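Local atomic coordinates of high-affinity zinc uptake system protein znuA (Streptococcus suis, PDB entry 3MFQ), a protein that binds zinc and probably serves as the solute-binding component that delivers metal to an ABC-type uptake transporter. Residues H62-F66 / V101-W106; T13-N17 / V59-G63; K88-T92 / F173-A177; M19-A24 / A119-L123. One frame throughout, in Å; residues are numbered along the deposited sequence.

How the contacts relate
Segments of all four contacts but 173-177 belong to the parallel-sheet lobe that, in this family, precedes the long helix 131-156; 173-177 comes after it. Contacts 1 and 2, centres about 11 Å apart, share His62 and Gly63, just beyond strand 58-61. Contacts 1 and 3, centres about 10 Å apart, join through Asp102, so the loop carrying the zinc ligand His104 touches both 62-66 and the 88-92/173-177 pair. Contact 4 returns to helix 14-24, which opens in contact 2; its centre is about 19 Å from that of contact 1, nearest atoms about 7 Å. Along the chain, contact 1 falls wholly between the two helices that meet in contact 4, while contact 2 closes before contact 3 begins.

Contact 1 of 4, residues H62-F66 / V101-W106; sequences HGLHF and VDPHFW. With ZN (zinc ion), chain D.
An aromatic cluster beside the zinc site joins His62 and Phe66 of one loop to Phe105 and Trp106 of another. The Trp106 six-membered ring takes part in two different ways: it turns its edge to the face of Phe66, with CH2 centred above that ring and 3.6 Å from Phe66 CZ, and the His62 ring comes edge-on toward its own face in an offset edge-to-face pair. The latter two planes stand at 87°, their centroids 5.1 Å apart. With Trp106 CG between its backbone N and carbonyl carbon (chi1 49°), the indole is directed at both partners. Residues 63-66 form a type I' beta turn, closed by Phe66 N to Gly63 O, and this places Leu64 over the second loop. Its CB lies 4.0 Å from Pro103 CB, and its CD1 reaches Phe105 CD1 at 3.9 Å. Pro103 CB also meets Phe66 CB at 3.7 Å. On the other side of His104 a carboxylate forms the second shell: Asp102 OD1 accepts from His104 N, in an Asx turn, and from His104 ND1, the latter on its syn side. The backbone bond holds the carboxylate in place, and the ND1 bond should then limit rotation of the imidazole, whose NE2 binds zinc at 2.2 Å. His41, His170 and Asp254 complete the site, and Asp102 OD2 accepts from Asn174.

Contact 2 of 4, residues T13-N17 / V59-G63; sequences TSFLN and VLYHG
Leu16 and Thr13 close on the end of strand 58-61, where His62 leaves the sheet. Leu16 CD1 lies against the strand backbone, 3.3 Å from both Leu60 O and Tyr61 CA. Leu16 CG is anti to its carbonyl carbon (chi1 -50°), which carries the branched end across to the strand and leaves CG and CD2 alongside the His62 imidazole. Phe15 approaches the same imidazole from another side. The two rings meet obliquely, planes at 77° and centroids 5.5 Å apart. The Thr13 and His62 side chains point at each other from opposite directions, Thr13 reaching the ring edge, though the place of its OG1 is doubtful.

Behind this shell, Thr13 is the N-cap residue of helix 14-24, and its O accepts from Asn17 N at 3.0 Å in the first turn. This helix follows strand 8-11 and packs on 58-61, next to 8-11 in the parallel sheet: Leu60 pairs by backbone with Ala10 on one neighbouring strand, while Val59 and Tyr61 bond to Val79 on the other. Phe15 continues to Trp106 of the aromatic cluster beside the zinc site. Chemically, helix start and strand end are joined mainly by apolar and aromatic contact rather than by a clear polar bond.

Contact 3 of 4, residues K88-T92 / F173-A177; sequences KDLNT and FNYFA
Asn174 meets Asn91 at the start of helix 174-179, its CB 3.2 Å from Asn91 OD1. The two amide planes are tilted 23° from each other, and the Asn174 amide is committed in another direction: its ND2 bonds to OD2 of Asp102, the aspartate whose other carboxylate oxygen accepts from His104, a zinc ligand. One residue on, Tyr175 makes the main link to segment 88-92. Its CG is anti to the carbonyl carbon (chi1 -69°), and the ring stretches from the helix to bring OH to the loop backbone. There OH accepts from Asn91 N over 2.8 Å, with an N-H...O angle of 158°. The same hydroxyl also bonds to Asp102 O, a carbonyl that can only accept, so the phenol serves as acceptor and donor at once and the direction of its O-H should be well fixed. Further contacts settle the ring. Asn91 CB approaches Tyr175 CZ at 3.4 Å, while Asn91 ND2 stands over one face, 4.1 Å above the plane and offset toward the rim. Asp89 O comes in at the ring's edge, 3.5 Å from Tyr175 CE1. Asn91 is itself anchored to Asp102 by a backbone hydrogen bond, which makes Asp102 a junction between loop, helix and metal-binding segment. The helix that presents Asn174 and Tyr175 packs Asn174 on Leu184 of strand 183-185, while segment 88-92 leads from Asn91 directly into strand 92-93, and Asp102 follows directly on strand 100-101.

Contact 4 of 4, residues M19-A24 / A119-L123; sequences MVYQLA and ASEEL
Ala119 O accepts from two successive amides, Leu123 N at 3.0 Å and Glu122 N at 3.2 Å, both reaching it from the same face of its plane. This turn near the end of helix 109-123 packs on helix 14-24, an example of helix-helix packing beside the parallel sheet. The two short axes pass 10.1 Å apart and cross at -58°. Leu123 buries much of its side chain against the first helix: its CD1 enters among three residues, 3.7 Å from Ala24 CB and 3.8 Å from Val20 CG1, with Leu23 CB a little farther off. One turn earlier, Ala119 CB meets Leu23 CD1 at 3.8 Å.

Neighbouring elements frame the pair. Helix 131-156 sends Ile134 against Ser120 and Leu123, and Thr138 against Leu23, while Leu58 and Leu60 of strand 58-61 approach Leu123 and Val20 respectively. Ser120 OG bonds to Gln124 NE2 and Thr138 OG1, so its polar end is spent on those partners. Met19 completes the interface: its chain runs extended to SD and then bends (chi3 56°), which sets CE 3.5 Å from Ala119 CB.

Contact 1 of 4, residues H62-F66 / V101-W106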
loop_
_atom_site.group_PDB
_atom_site.type_symbol
_atom_site.label_atom_id
_atom_site.label_comp_id
_atom_site.label_asym_id
_atom_site.label_seq_id
_atom_site.Cartn_x
_atom_site.Cartn_y
_atom_site.Cartn_z
ATOM N N HIS A 62 9.641 3.693 2.737
ATOM C CA HIS A 62 9.103 2.411 3.177
ATOM C C HIS A 62 10.210 1.397 3.428
ATOM O O HIS A 62 10.393 0.921 4.548
ATOM C CB HIS A 62 8.143 1.852 2.126
ATOM C CG HIS A 62 6.913 2.677 1.925
ATOM N ND1 HIS A 62 6.960 4.022 1.624
ATOM C CD2 HIS A 62 5.600 2.347 1.963
ATOM C CE1 HIS A 62 5.730 4.486 1.499
ATOM N NE2 HIS A 62 4.886 3.489 1.698
ATOM N N GLY A 63 10.945 1.067 2.373
ATOM C CA GLY A 63 11.946 0.020 2.441
ATOM C C GLY A 63 11.422 -1.244 1.791
ATOM O O GLY A 63 10.496 -1.191 0.979
ATOM N N LEU A 64 12.010 -2.383 2.145
ATOM C CA LEU A 64 11.581 -3.669 1.606
ATOM C C LEU A 64 11.577 -3.655 0.080
ATOM O O LEU A 64 10.818 -4.387 -0.554
ATOM C CB LEU A 64 10.190 -4.031 2.128
ATOM C CG LEU A 64 9.973 -3.879 3.634
ATOM C CD1 LEU A 64 8.603 -4.402 4.030
ATOM C CD2 LEU A 64 11.067 -4.594 4.412
ATOM N N HIS A 65 12.426 -2.813 -0.501
ATOM C CA HIS A 65 12.541 -2.710 -1.952
ATOM C C HIS A 65 11.244 -2.230 -2.596
ATOM O O HIS A 65 11.027 -2.427 -3.793
ATOM C CB HIS A 65 12.959 -4.053 -2.558
ATOM C CG HIS A 65 14.326 -4.508 -2.155
ATOM N ND1 HIS A 65 14.947 -4.070 -0.999
ATOM C CD2 HIS A 65 15.189 -5.366 -2.739
ATOM C CE1 HIS A 65 16.131 -4.638 -0.900
ATOM N NE2 HIS A 65 16.308 -5.433 -1.942
ATOM N N PHE A 66 10.380 -1.604 -1.804
ATOM C CA PHE A 66 9.132 -1.063 -2.331
ATOM C C PHE A 66 9.416 -0.070 -3.456
ATOM O O PHE A 66 8.900 -0.209 -4.566
ATOM C CB PHE A 66 8.305 -0.411 -1.219
ATOM C CG PHE A 66 7.062 0.280 -1.709
ATOM C CD1 PHE A 66 6.286 -0.281 -2.712
ATOM C CD2 PHE A 66 6.663 1.487 -1.157
ATOM C CE1 PHE A 66 5.139 0.354 -3.162
ATOM C CE2 PHE A 66 5.518 2.126 -1.602
ATOM C CZ PHE A 66 4.755 1.558 -2.605
ATOM N N VAL A 101 10.842 -10.494 -0.094
ATOM C CA VAL A 101 9.942 -9.908 0.895
ATOM C C VAL A 101 8.799 -9.136 0.236
ATOM O O VAL A 101 8.986 -8.485 -0.790
ATOM C CB VAL A 101 10.702 -8.971 1.861
ATOM C CG1 VAL A 101 11.382 -7.849 1.094
ATOM C CG2 VAL A 101 9.762 -8.409 2.914
ATOM N N ASP A 102 7.614 -9.224 0.832
ATOM C CA ASP A 102 6.452 -8.471 0.374
ATOM C C ASP A 102 6.443 -7.096 1.044
ATOM O O ASP A 102 6.344 -6.996 2.265
ATOM C CB ASP A 102 5.165 -9.238 0.690
ATOM C CG ASP A 102 3.922 -8.550 0.154
ATOM O OD1 ASP A 102 4.002 -7.356 -0.196
ATOM O OD2 ASP A 102 2.859 -9.206 0.085
ATOM N N PRO A 103 6.549 -6.031 0.237
ATOM C CA PRO A 103 6.690 -4.659 0.739
ATOM C C PRO A 103 5.385 -4.035 1.233
ATOM O O PRO A 103 5.429 -3.035 1.947
ATOM C CB PRO A 103 7.193 -3.895 -0.488
ATOM C CG PRO A 103 6.636 -4.646 -1.646
ATOM C CD PRO A 103 6.603 -6.091 -1.235
ATOM N N HIS A 104 4.249 -4.616 0.863
ATOM C CA HIS A 104 2.951 -4.019 1.160
ATOM C C HIS A 104 2.530 -4.220 2.613
ATOM O O HIS A 104 1.463 -4.764 2.884
ATOM C CB HIS A 104 1.884 -4.593 0.230
ATOM C CG HIS A 104 2.274 -4.575 -1.215
ATOM N ND1 HIS A 104 2.828 -5.665 -1.848
ATOM C CD2 HIS A 104 2.195 -3.599 -2.146
ATOM C CE1 HIS A 104 3.070 -5.364 -3.111
ATOM N NE2 HIS A 104 2.695 -4.113 -3.317
ATOM N N PHE A 105 3.363 -3.757 3.538
ATOM C CA PHE A 105 3.139 -3.965 4.966
ATOM C C PHE A 105 2.054 -3.064 5.555
ATOM O O PHE A 105 1.527 -3.345 6.630
ATOM C CB PHE A 105 4.438 -3.712 5.724
ATOM C CG PHE A 105 4.886 -2.284 5.677
ATOM C CD1 PHE A 105 5.723 -1.840 4.670
ATOM C CD2 PHE A 105 4.450 -1.377 6.626
ATOM C CE1 PHE A 105 6.127 -0.520 4.619
ATOM C CE2 PHE A 105 4.850 -0.057 6.582
ATOM C CZ PHE A 105 5.691 0.372 5.577
ATOM N N TRP A 106 1.736 -1.976 4.862
ATOM C CA TRP A 106 0.869 -0.938 5.425
ATOM C C TRP A 106 -0.591 -1.356 5.622
ATOM O O TRP A 106 -1.333 -0.690 6.344
ATOM C CB TRP A 106 0.952 0.350 4.596
ATOM C CG TRP A 106 0.789 0.132 3.132
ATOM C CD1 TRP A 106 -0.379 0.116 2.431
ATOM C CD2 TRP A 106 1.831 -0.101 2.183
ATOM N NE1 TRP A 106 -0.131 -0.115 1.101
ATOM C CE2 TRP A 106 1.220 -0.251 0.922
ATOM C CE3 TRP A 106 3.221 -0.197 2.274
ATOM C CZ2 TRP A 106 1.952 -0.492 -0.236
ATOM C CZ3 TRP A 106 3.944 -0.436 1.123
ATOM C CH2 TRP A 106 3.309 -0.582 -0.116
HETATM ZN ZN ZN D . 2.579 -3.163 -5.264
HETATM O O HOH W 1 10.689 -6.934 -2.702
#

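Contact 2 of 4, residues T13-N17 / V59-G63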
loop_
_atom_site.group_PDB
_atom_site.type_symbol
_atom_site.label_atom_id
_atom_site.label_comp_id
_atom_site.label_asym_id
_atom_site.label_seq_id
_atom_site.Cartn_x
_atom_site.Cartn_y
_atom_site.Cartn_z
ATOM N N THR A 13 6.598 8.336 -0.944
ATOM C CA THR A 13 5.239 8.099 -1.412
ATOM C C THR A 13 4.210 8.950 -0.686
ATOM O O THR A 13 4.477 9.492 0.385
ATOM C CB THR A 13 4.842 6.635 -1.233
ATOM O OG1 THR A 13 4.453 6.416 0.127
ATOM C CG2 THR A 13 6.007 5.724 -1.587
ATOM N N SER A 14 3.026 9.047 -1.278
ATOM C CA SER A 14 1.926 9.786 -0.683
ATOM C C SER A 14 1.569 9.226 0.686
ATOM O O SER A 14 1.010 9.931 1.526
ATOM C CB SER A 14 0.706 9.738 -1.598
ATOM O OG SER A 14 0.377 8.397 -1.918
ATOM N N PHE A 15 1.882 7.953 0.906
ATOM C CA PHE A 15 1.647 7.335 2.205
ATOM C C PHE A 15 2.362 8.131 3.266
ATOM O O PHE A 15 1.757 8.629 4.212
ATOM C CB PHE A 15 2.191 5.911 2.237
ATOM C CG PHE A 15 1.434 4.960 1.384
ATOM C CD1 PHE A 15 0.244 4.418 1.824
ATOM C CD2 PHE A 15 1.913 4.599 0.139
ATOM C CE1 PHE A 15 -0.457 3.538 1.037
ATOM C CE2 PHE A 15 1.218 3.720 -0.653
ATOM C CZ PHE A 15 0.030 3.188 -0.205
ATOM N N LEU A 16 3.671 8.235 3.102
ATOM C CA LEU A 16 4.491 8.932 4.065
ATOM C C LEU A 16 4.061 10.393 4.120
ATOM O O LEU A 16 3.904 10.954 5.208
ATOM C CB LEU A 16 5.968 8.765 3.708
ATOM C CG LEU A 16 6.309 7.288 3.473
ATOM C CD1 LEU A 16 7.796 7.084 3.251
ATOM C CD2 LEU A 16 5.812 6.428 4.628
ATOM N N ASN A 17 3.832 10.992 2.950
ATOM C CA ASN A 17 3.336 12.367 2.877
ATOM C C ASN A 17 2.195 12.644 3.857
ATOM O O ASN A 17 2.159 13.692 4.497
ATOM C CB ASN A 17 2.884 12.721 1.457
ATOM C CG ASN A 17 2.597 14.205 1.296
ATOM O OD1 ASN A 17 3.453 15.042 1.586
ATOM N ND2 ASN A 17 1.395 14.539 0.836
ATOM N N VAL A 59 15.191 12.117 5.374
ATOM C CA VAL A 59 14.553 11.380 4.290
ATOM C C VAL A 59 13.846 10.141 4.834
ATOM O O VAL A 59 14.454 9.335 5.534
ATOM C CB VAL A 59 15.571 10.972 3.204
ATOM C CG1 VAL A 59 14.914 10.076 2.162
ATOM C CG2 VAL A 59 16.176 12.206 2.549
ATOM N N LEU A 60 12.563 9.997 4.516
ATOM C CA LEU A 60 11.780 8.857 4.991
ATOM C C LEU A 60 11.228 8.024 3.838
ATOM O O LEU A 60 10.713 8.568 2.859
ATOM C CB LEU A 60 10.636 9.324 5.892
ATOM C CG LEU A 60 11.013 9.762 7.307
ATOM C CD1 LEU A 60 9.831 10.418 7.999
ATOM C CD2 LEU A 60 11.523 8.577 8.112
ATOM N N TYR A 61 11.339 6.704 3.962
ATOM C CA TYR A 61 10.835 5.794 2.939
ATOM C C TYR A 61 10.360 4.473 3.539
ATOM O O TYR A 61 10.638 4.170 4.699
ATOM C CB TYR A 61 11.897 5.541 1.865
ATOM C CG TYR A 61 13.093 4.750 2.346
ATOM C CD1 TYR A 61 14.005 5.302 3.236
ATOM C CD2 TYR A 61 13.317 3.454 1.900
ATOM C CE1 TYR A 61 15.102 4.583 3.674
ATOM C CE2 TYR A 61 14.413 2.728 2.332
ATOM C CZ TYR A 61 15.300 3.296 3.219
ATOM O OH TYR A 61 16.390 2.573 3.650
ATOM N N HIS A 62 9.641 3.693 2.737
ATOM C CA HIS A 62 9.103 2.411 3.177
ATOM C C HIS A 62 10.210 1.397 3.428
ATOM O O HIS A 62 10.393 0.921 4.548
ATOM C CB HIS A 62 8.143 1.852 2.126
ATOM C CG HIS A 62 6.913 2.677 1.925
ATOM N ND1 HIS A 62 6.960 4.022 1.624
ATOM C CD2 HIS A 62 5.600 2.347 1.963
ATOM C CE1 HIS A 62 5.730 4.486 1.499
ATOM N NE2 HIS A 62 4.886 3.489 1.698
ATOM N N GLY A 63 10.945 1.067 2.373
ATOM C CA GLY A 63 11.946 0.020 2.441
ATOM C C GLY A 63 11.422 -1.244 1.791
ATOM O O GLY A 63 10.496 -1.191 0.979
#

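Contact 3 of 4, residues K88-T92 / F173-A177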
loop_
_atom_site.group_PDB
_atom_site.type_symbol
_atom_site.label_atom_id
_atom_site.label_comp_id
_atom_site.label_asym_id
_atom_site.label_seq_id
_atom_site.Cartn_x
_atom_site.Cartn_y
_atom_site.Cartn_z
ATOM N N LYS A 88 9.370 -12.490 11.492
ATOM C CA LYS A 88 8.027 -13.053 11.472
ATOM C C LYS A 88 6.960 -12.063 11.003
ATOM O O LYS A 88 5.890 -12.465 10.549
ATOM C CB LYS A 88 7.671 -13.624 12.842
ATOM C CG LYS A 88 7.803 -12.643 13.982
ATOM C CD LYS A 88 7.283 -13.267 15.266
ATOM C CE LYS A 88 5.993 -14.025 14.997
ATOM N NZ LYS A 88 5.508 -14.748 16.200
ATOM N N ASP A 89 7.251 -10.772 11.109
ATOM C CA ASP A 89 6.322 -9.756 10.631
ATOM C C ASP A 89 6.249 -9.804 9.115
ATOM O O ASP A 89 5.231 -9.461 8.516
ATOM C CB ASP A 89 6.774 -8.362 11.062
ATOM C CG ASP A 89 6.731 -8.169 12.558
ATOM O OD1 ASP A 89 6.184 -9.044 13.262
ATOM O OD2 ASP A 89 7.245 -7.134 13.030
ATOM N N LEU A 90 7.342 -10.235 8.500
ATOM C CA LEU A 90 7.474 -10.165 7.055
ATOM C C LEU A 90 6.637 -11.207 6.339
ATOM O O LEU A 90 6.423 -12.304 6.844
ATOM C CB LEU A 90 8.940 -10.315 6.645
ATOM C CG LEU A 90 9.774 -9.032 6.631
ATOM C CD1 LEU A 90 9.457 -8.148 7.829
ATOM C CD2 LEU A 90 11.255 -9.368 6.581
ATOM N N ASN A 91 6.154 -10.836 5.160
ATOM C CA ASN A 91 5.536 -11.775 4.242
ATOM C C ASN A 91 6.564 -12.089 3.168
ATOM O O ASN A 91 7.188 -11.182 2.622
ATOM C CB ASN A 91 4.293 -11.159 3.605
ATOM C CG ASN A 91 3.023 -11.903 3.962
ATOM O OD1 ASN A 91 2.357 -12.468 3.094
ATOM N ND2 ASN A 91 2.678 -11.906 5.245
ATOM N N THR A 92 6.753 -13.366 2.863
ATOM C CA THR A 92 7.790 -13.750 1.913
ATOM C C THR A 92 7.298 -14.734 0.858
ATOM O O THR A 92 6.681 -15.748 1.180
ATOM C CB THR A 92 9.011 -14.338 2.633
ATOM O OG1 THR A 92 9.604 -13.336 3.467
ATOM C CG2 THR A 92 10.035 -14.820 1.625
ATOM N N PHE A 173 -1.955 -7.366 -1.254
ATOM C CA PHE A 173 -2.861 -7.409 -0.113
ATOM C C PHE A 173 -2.648 -8.644 0.754
ATOM O O PHE A 173 -3.559 -9.075 1.461
ATOM C CB PHE A 173 -4.313 -7.349 -0.583
ATOM C CG PHE A 173 -4.656 -6.093 -1.335
ATOM C CD1 PHE A 173 -4.542 -6.042 -2.714
ATOM C CD2 PHE A 173 -5.096 -4.963 -0.664
ATOM C CE1 PHE A 173 -4.858 -4.889 -3.409
ATOM C CE2 PHE A 173 -5.414 -3.807 -1.354
ATOM C CZ PHE A 173 -5.294 -3.770 -2.727
ATOM N N ASN A 174 -1.448 -9.209 0.694
ATOM C CA ASN A 174 -1.109 -10.360 1.525
ATOM C C ASN A 174 -1.200 -10.020 3.001
ATOM O O ASN A 174 -1.680 -10.818 3.804
ATOM C CB ASN A 174 0.294 -10.868 1.203
ATOM C CG ASN A 174 0.330 -11.720 -0.045
ATOM O OD1 ASN A 174 -0.593 -12.489 -0.309
ATOM N ND2 ASN A 174 1.402 -11.595 -0.817
ATOM N N TYR A 175 -0.727 -8.832 3.354
ATOM C CA TYR A 175 -0.785 -8.381 4.735
ATOM C C TYR A 175 -2.230 -8.113 5.134
ATOM O O TYR A 175 -2.617 -8.315 6.285
ATOM C CB TYR A 175 0.072 -7.131 4.925
ATOM C CG TYR A 175 1.558 -7.393 4.814
ATOM C CD1 TYR A 175 2.318 -7.686 5.939
ATOM C CD2 TYR A 175 2.200 -7.356 3.582
ATOM C CE1 TYR A 175 3.677 -7.928 5.842
ATOM C CE2 TYR A 175 3.559 -7.593 3.477
ATOM C CZ TYR A 175 4.292 -7.879 4.610
ATOM O OH TYR A 175 5.642 -8.120 4.513
ATOM N N PHE A 176 -3.026 -7.663 4.171
ATOM C CA PHE A 176 -4.435 -7.405 4.409
ATOM C C PHE A 176 -5.174 -8.711 4.655
ATOM O O PHE A 176 -5.833 -8.885 5.679
ATOM C CB PHE A 176 -5.054 -6.678 3.219
ATOM C CG PHE A 176 -6.543 -6.535 3.313
ATOM C CD1 PHE A 176 -7.108 -5.452 3.964
ATOM C CD2 PHE A 176 -7.378 -7.489 2.762
ATOM C CE1 PHE A 176 -8.476 -5.321 4.057
ATOM C CE2 PHE A 176 -8.748 -7.363 2.852
ATOM C CZ PHE A 176 -9.298 -6.278 3.501
ATOM N N ALA A 177 -5.056 -9.627 3.701
ATOM C CA ALA A 177 -5.714 -10.922 3.788
ATOM C C ALA A 177 -5.346 -11.637 5.079
ATOM O O ALA A 177 -6.192 -12.254 5.725
ATOM C CB ALA A 177 -5.349 -11.775 2.589
#

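Contact 4 of 4, residues M19-A24 / A119-L123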
loop_
_atom_site.group_PDB
_atom_site.type_symbol
_atom_site.label_atom_id
_atom_site.label_comp_id
_atom_site.label_asym_id
_atom_site.label_seq_id
_atom_site.Cartn_x
_atom_site.Cartn_y
_atom_site.Cartn_z
ATOM N N MET A 19 1.316 10.535 6.582
ATOM C CA MET A 19 1.819 10.212 7.909
ATOM C C MET A 19 2.481 11.415 8.578
ATOM O O MET A 19 2.056 11.851 9.645
ATOM C CB MET A 19 2.799 9.035 7.829
ATOM C CG MET A 19 3.307 8.539 9.180
ATOM S SD MET A 19 4.282 7.024 9.060
ATOM C CE MET A 19 5.548 7.529 7.907
ATOM N N VAL A 20 3.518 11.953 7.942
ATOM C CA VAL A 20 4.265 13.072 8.511
ATOM C C VAL A 20 3.362 14.247 8.858
ATOM O O VAL A 20 3.474 14.827 9.935
ATOM C CB VAL A 20 5.376 13.555 7.567
ATOM C CG1 VAL A 20 6.063 14.780 8.146
ATOM C CG2 VAL A 20 6.380 12.451 7.341
ATOM N N TYR A 21 2.470 14.604 7.945
ATOM C CA TYR A 21 1.535 15.679 8.223
ATOM C C TYR A 21 0.714 15.344 9.456
ATOM O O TYR A 21 0.550 16.173 10.347
ATOM C CB TYR A 21 0.610 15.932 7.038
ATOM C CG TYR A 21 -0.459 16.957 7.338
ATOM C CD1 TYR A 21 -0.144 18.306 7.440
ATOM C CD2 TYR A 21 -1.780 16.579 7.526
ATOM C CE1 TYR A 21 -1.115 19.250 7.717
ATOM C CE2 TYR A 21 -2.760 17.516 7.801
ATOM C CZ TYR A 21 -2.423 18.850 7.895
ATOM O OH TYR A 21 -3.392 19.786 8.169
ATOM N N GLN A 22 0.198 14.120 9.498
ATOM C CA GLN A 22 -0.603 13.669 10.628
ATOM C C GLN A 22 0.167 13.853 11.925
ATOM O O GLN A 22 -0.402 14.210 12.955
ATOM C CB GLN A 22 -0.991 12.199 10.457
ATOM C CG GLN A 22 -1.867 11.921 9.244
ATOM C CD GLN A 22 -3.254 12.526 9.366
ATOM O OE1 GLN A 22 -3.759 12.734 10.468
ATOM N NE2 GLN A 22 -3.880 12.804 8.229
ATOM N N LEU A 23 1.472 13.619 11.860
ATOM C CA LEU A 23 2.321 13.693 13.040
ATOM C C LEU A 23 2.874 15.096 13.251
ATOM O O LEU A 23 2.644 15.712 14.291
ATOM C CB LEU A 23 3.477 12.697 12.919
ATOM C CG LEU A 23 3.103 11.264 12.535
ATOM C CD1 LEU A 23 4.352 10.422 12.324
ATOM C CD2 LEU A 23 2.197 10.640 13.586
ATOM N N ALA A 24 3.599 15.597 12.257
ATOM C CA ALA A 24 4.316 16.861 12.379
ATOM C C ALA A 24 3.462 18.068 12.018
ATOM O O ALA A 24 3.868 19.208 12.240
ATOM C CB ALA A 24 5.575 16.834 11.524
ATOM N N ALA A 119 8.632 6.976 12.343
ATOM C CA ALA A 119 8.467 8.314 11.787
ATOM C C ALA A 119 8.386 9.356 12.891
ATOM O O ALA A 119 8.990 10.425 12.800
ATOM C CB ALA A 119 7.228 8.371 10.916
ATOM N N SER A 120 7.632 9.038 13.935
ATOM C CA SER A 120 7.501 9.927 15.077
ATOM C C SER A 120 8.859 10.213 15.709
ATOM O O SER A 120 9.209 11.364 15.955
ATOM C CB SER A 120 6.561 9.313 16.112
ATOM O OG SER A 120 6.416 10.166 17.229
ATOM N N GLU A 121 9.628 9.156 15.955
ATOM C CA GLU A 121 10.908 9.277 16.644
ATOM C C GLU A 121 11.971 9.954 15.787
ATOM O O GLU A 121 13.031 10.332 16.284
ATOM C CB GLU A 121 11.390 7.902 17.101
ATOM C CG GLU A 121 10.327 7.114 17.856
ATOM C CD GLU A 121 10.888 5.892 18.558
ATOM O OE1 GLU A 121 10.105 5.128 19.164
ATOM O OE2 GLU A 121 12.120 5.696 18.506
ATOM N N GLU A 122 11.685 10.097 14.499
ATOM C CA GLU A 122 12.593 10.781 13.586
ATOM C C GLU A 122 12.230 12.253 13.433
ATOM O O GLU A 122 13.095 13.093 13.185
ATOM C CB GLU A 122 12.604 10.101 12.217
ATOM C CG GLU A 122 13.441 8.836 12.166
ATOM C CD GLU A 122 14.897 9.089 12.497
ATOM O OE1 GLU A 122 15.350 8.621 13.563
ATOM O OE2 GLU A 122 15.586 9.756 11.696
ATOM N N LEU A 123 10.947 12.562 13.575
ATOM C CA LEU A 123 10.512 13.945 13.567
ATOM C C LEU A 123 10.831 14.563 14.926
ATOM O O LEU A 123 11.334 15.676 14.992
ATOM C CB LEU A 123 9.031 14.050 13.207
ATOM C CG LEU A 123 8.713 13.594 11.773
ATOM C CD1 LEU A 123 7.214 13.476 11.527
ATOM C CD2 LEU A 123 9.354 14.513 10.742
#